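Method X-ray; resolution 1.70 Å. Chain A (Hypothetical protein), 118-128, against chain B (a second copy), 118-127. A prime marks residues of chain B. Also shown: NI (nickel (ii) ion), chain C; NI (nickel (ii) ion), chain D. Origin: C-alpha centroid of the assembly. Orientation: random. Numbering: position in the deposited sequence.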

# COMPACT_ATOMS: atom_id res chain seq x y z
N LEU A 118 -4.55 -10.89 6.96
CA LEU A 118 -5.53 -10.10 6.26
C LEU A 118 -5.06 -8.66 6.01
O LEU A 118 -5.27 -8.12 4.92
CB LEU A 118 -6.83 -10.14 7.03
CG LEU A 118 -7.63 -11.44 7.03
CD1 LEU A 118 -8.71 -11.53 8.13
CD2 LEU A 118 -8.16 -11.80 5.64
N LEU A 119 -4.38 -8.07 6.98
CA LEU A 119 -3.78 -6.76 6.75
C LEU A 119 -2.60 -6.84 5.76
O LEU A 119 -2.44 -5.94 4.90
CB LEU A 119 -3.33 -6.10 8.06
CG LEU A 119 -2.56 -4.76 7.98
CD1 LEU A 119 -3.35 -3.70 7.21
CD2 LEU A 119 -2.23 -4.31 9.42
N GLU A 120 -1.77 -7.89 5.83
CA GLU A 120 -0.63 -8.02 4.94
C GLU A 120 -1.08 -8.06 3.49
O GLU A 120 -0.46 -7.43 2.64
CB GLU A 120 0.17 -9.28 5.27
CG GLU A 120 1.50 -9.48 4.51
CD GLU A 120 1.32 -9.90 3.04
OE1 GLU A 120 0.31 -10.57 2.74
OE2 GLU A 120 2.17 -9.59 2.17
N ALA A 121 -2.20 -8.71 3.21
CA ALA A 121 -2.61 -8.89 1.83
C ALA A 121 -3.11 -7.52 1.38
O ALA A 121 -2.91 -7.15 0.24
CB ALA A 121 -3.70 -9.93 1.74
N ALA A 122 -3.78 -6.78 2.27
CA ALA A 122 -4.25 -5.42 1.96
C ALA A 122 -3.10 -4.45 1.52
O ALA A 122 -3.14 -3.82 0.46
CB ALA A 122 -5.07 -4.81 3.15
N VAL A 123 -2.08 -4.35 2.35
CA VAL A 123 -0.96 -3.48 2.04
C VAL A 123 -0.16 -3.98 0.86
O VAL A 123 0.39 -3.18 0.12
CB VAL A 123 -0.03 -3.20 3.29
CG1 VAL A 123 -0.83 -2.51 4.39
CG2 VAL A 123 0.65 -4.46 3.83
N HIS A 124 -0.08 -5.30 0.66
CA HIS A 124 0.53 -5.84 -0.56
C HIS A 124 -0.23 -5.44 -1.85
O HIS A 124 0.36 -4.99 -2.84
CB HIS A 124 0.63 -7.37 -0.38
CG HIS A 124 1.42 -8.06 -1.41
ND1 HIS A 124 1.36 -9.41 -1.59
CD2 HIS A 124 2.30 -7.58 -2.32
CE1 HIS A 124 2.17 -9.74 -2.58
NE2 HIS A 124 2.75 -8.65 -3.01
N LEU A 125 -1.55 -5.42 -1.76
CA LEU A 125 -2.39 -4.93 -2.84
C LEU A 125 -2.12 -3.44 -3.19
O LEU A 125 -1.90 -3.10 -4.39
CB LEU A 125 -3.88 -5.15 -2.54
CG LEU A 125 -4.84 -4.79 -3.69
CD1 LEU A 125 -4.83 -5.85 -4.78
CD2 LEU A 125 -6.28 -4.56 -3.11
N TYR A 126 -2.06 -2.60 -2.20
CA TYR A 126 -1.80 -1.17 -2.38
C TYR A 126 -0.39 -0.94 -2.86
O TYR A 126 -0.17 -0.07 -3.69
CB TYR A 126 -2.12 -0.38 -1.09
CG TYR A 126 -3.60 0.01 -1.00
CD1 TYR A 126 -4.55 -0.91 -0.51
CD2 TYR A 126 -4.02 1.27 -1.33
CE1 TYR A 126 -5.90 -0.62 -0.46
CE2 TYR A 126 -5.36 1.61 -1.25
CZ TYR A 126 -6.29 0.68 -0.76
OH TYR A 126 -7.61 1.04 -0.68
N HIS A 127 0.58 -1.74 -2.42
CA HIS A 127 1.96 -1.69 -2.97
C HIS A 127 1.96 -1.87 -4.51
O HIS A 127 2.54 -1.09 -5.24
CB HIS A 127 2.82 -2.76 -2.28
CG HIS A 127 4.20 -2.94 -2.86
ND1 HIS A 127 5.24 -2.10 -2.56
CD2 HIS A 127 4.69 -3.85 -3.74
CE1 HIS A 127 6.33 -2.49 -3.21
NE2 HIS A 127 6.02 -3.55 -3.94
N HIS A 128 1.32 -2.93 -4.99
CA HIS A 128 1.35 -3.18 -6.39
C HIS A 128 0.37 -2.36 -7.20
O HIS A 128 0.66 -2.12 -8.38
CB HIS A 128 1.20 -4.66 -6.73
CG HIS A 128 2.35 -5.50 -6.28
ND1 HIS A 128 3.61 -5.38 -6.82
CD2 HIS A 128 2.40 -6.50 -5.39
CE1 HIS A 128 4.39 -6.30 -6.26
NE2 HIS A 128 3.70 -6.94 -5.33
N LEU B 118 -7.15 4.55 10.76
CA LEU B 118 -5.89 3.91 11.04
C LEU B 118 -5.45 2.97 9.91
O LEU B 118 -4.27 2.95 9.53
CB LEU B 118 -5.97 3.20 12.36
CG LEU B 118 -6.01 4.05 13.63
CD1 LEU B 118 -6.49 3.29 14.90
CD2 LEU B 118 -4.71 4.83 13.87
N LEU B 119 -6.39 2.23 9.34
CA LEU B 119 -6.06 1.42 8.16
C LEU B 119 -5.78 2.30 6.93
O LEU B 119 -4.85 1.99 6.14
CB LEU B 119 -7.17 0.41 7.85
CG LEU B 119 -7.04 -0.44 6.57
CD1 LEU B 119 -5.72 -1.21 6.53
CD2 LEU B 119 -8.26 -1.37 6.48
N GLU B 120 -6.52 3.40 6.73
CA GLU B 120 -6.31 4.27 5.58
C GLU B 120 -4.90 4.81 5.57
O GLU B 120 -4.27 4.87 4.53
CB GLU B 120 -7.33 5.41 5.57
CG GLU B 120 -7.34 6.32 4.33
CD GLU B 120 -6.14 7.29 4.26
OE1 GLU B 120 -5.64 7.68 5.34
OE2 GLU B 120 -5.69 7.68 3.16
N ALA B 121 -4.37 5.15 6.74
CA ALA B 121 -3.08 5.81 6.78
C ALA B 121 -2.06 4.72 6.45
O ALA B 121 -1.07 4.99 5.79
CB ALA B 121 -2.83 6.39 8.16
N ALA B 122 -2.29 3.49 6.93
CA ALA B 122 -1.41 2.35 6.62
C ALA B 122 -1.26 2.09 5.08
O ALA B 122 -0.15 2.04 4.53
CB ALA B 122 -1.87 1.05 7.36
N VAL B 123 -2.38 1.93 4.40
CA VAL B 123 -2.35 1.68 2.97
C VAL B 123 -1.86 2.89 2.19
O VAL B 123 -1.23 2.73 1.16
CB VAL B 123 -3.73 1.16 2.40
CG1 VAL B 123 -4.09 -0.16 3.08
CG2 VAL B 123 -4.87 2.17 2.56
N HIS B 124 -2.12 4.11 2.67
CA HIS B 124 -1.52 5.30 2.07
C HIS B 124 0.02 5.32 2.17
O HIS B 124 0.73 5.58 1.18
CB HIS B 124 -2.18 6.53 2.74
CG HIS B 124 -1.87 7.81 2.09
ND1 HIS B 124 -2.10 9.01 2.71
CD2 HIS B 124 -1.35 8.09 0.88
CE1 HIS B 124 -1.73 9.98 1.91
NE2 HIS B 124 -1.29 9.44 0.80
N LEU B 125 0.54 4.87 3.29
CA LEU B 125 1.96 4.70 3.48
C LEU B 125 2.60 3.70 2.48
O LEU B 125 3.61 4.02 1.80
CB LEU B 125 2.31 4.30 4.93
CG LEU B 125 3.81 4.23 5.24
CD1 LEU B 125 4.40 5.62 5.42
CD2 LEU B 125 4.03 3.34 6.52
N TYR B 126 1.99 2.56 2.32
CA TYR B 126 2.46 1.52 1.39
C TYR B 126 2.31 1.98 -0.04
O TYR B 126 3.17 1.70 -0.85
CB TYR B 126 1.74 0.18 1.67
CG TYR B 126 2.44 -0.64 2.76
CD1 TYR B 126 2.17 -0.38 4.12
CD2 TYR B 126 3.29 -1.67 2.44
CE1 TYR B 126 2.81 -1.05 5.14
CE2 TYR B 126 3.91 -2.39 3.44
CZ TYR B 126 3.63 -2.12 4.78
OH TYR B 126 4.26 -2.86 5.76
N HIS B 127 1.26 2.74 -0.37
CA HIS B 127 1.13 3.37 -1.71
C HIS B 127 2.37 4.22 -2.05
O HIS B 127 2.97 4.08 -3.11
CB HIS B 127 -0.16 4.20 -1.75
CG HIS B 127 -0.33 5.04 -3.00
ND1 HIS B 127 -0.79 4.51 -4.18
CD2 HIS B 127 -0.08 6.35 -3.24
CE1 HIS B 127 -0.84 5.47 -5.10
NE2 HIS B 127 -0.41 6.59 -4.56
NI NI C . 4.25 -8.76 -4.53
NI NI D . -0.70 10.68 -0.84
O HOH W 1 -1.98 1.98 -4.12
O HOH W 2 4.95 -0.37 -0.39
O HOH W 3 6.07 -8.86 -5.84
O HOH W 4 4.98 -10.54 -3.74
O HOH W 5 -2.23 12.03 -0.43
O HOH W 6 -0.43 11.92 -2.70

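How do two copies of the same helix come so close? They run in broadly the same direction, their axes crossing at -40° with a closest approach of 8.0 Å. The crossing leaves the helices splayed at Leu119, where the CA atoms of Leu119 and Leu119′ lie 8.6 Å apart, and brings them together further on: CA of Val123 is 5.4 Å from CA of Val123′, and CA of His127 is 5.3 Å from CA of His127′.

What fills the space at the centre? Val123 is the bump and the ring of Tyr126′ the surface that receives it. CB of Val123 sits 3.6 Å from the Tyr126′ ring centroid, only 12° off the ring normal, so the branched carbon rests squarely over the face in a CH-pi contact. The exchange is reciprocal, with Val123′ over one face of Tyr126. Between these two pairs the valines also meet each other, CG1 of Val123 to CG1 of Val123′ at 4.2 Å.

How is the wider end closed? The CA-to-CB bond of Leu119 points sideways to the partner helix, but the end of the side chain comes nearer to it. With chi1 t and chi2 p, its CD1 comes within 3.5 Å of CD1 of Leu119′, so two long side chains bridge a gap that the backbones leave open.

Does anything polar join the narrow end? No direct hydrogen bond crosses; water does the work. One water donates to O of Tyr126 at 2.8 Å and hydrogen-bonds ND1 of His127′ at 2.8 Å; a second links Tyr126′ O and His127 ND1 in the same way. The ends of the His127 and His127′ side chains lead away from the partner helix, and here backbone lies close to backbone: CA of His127 is 4.2 Å from O of Tyr126′.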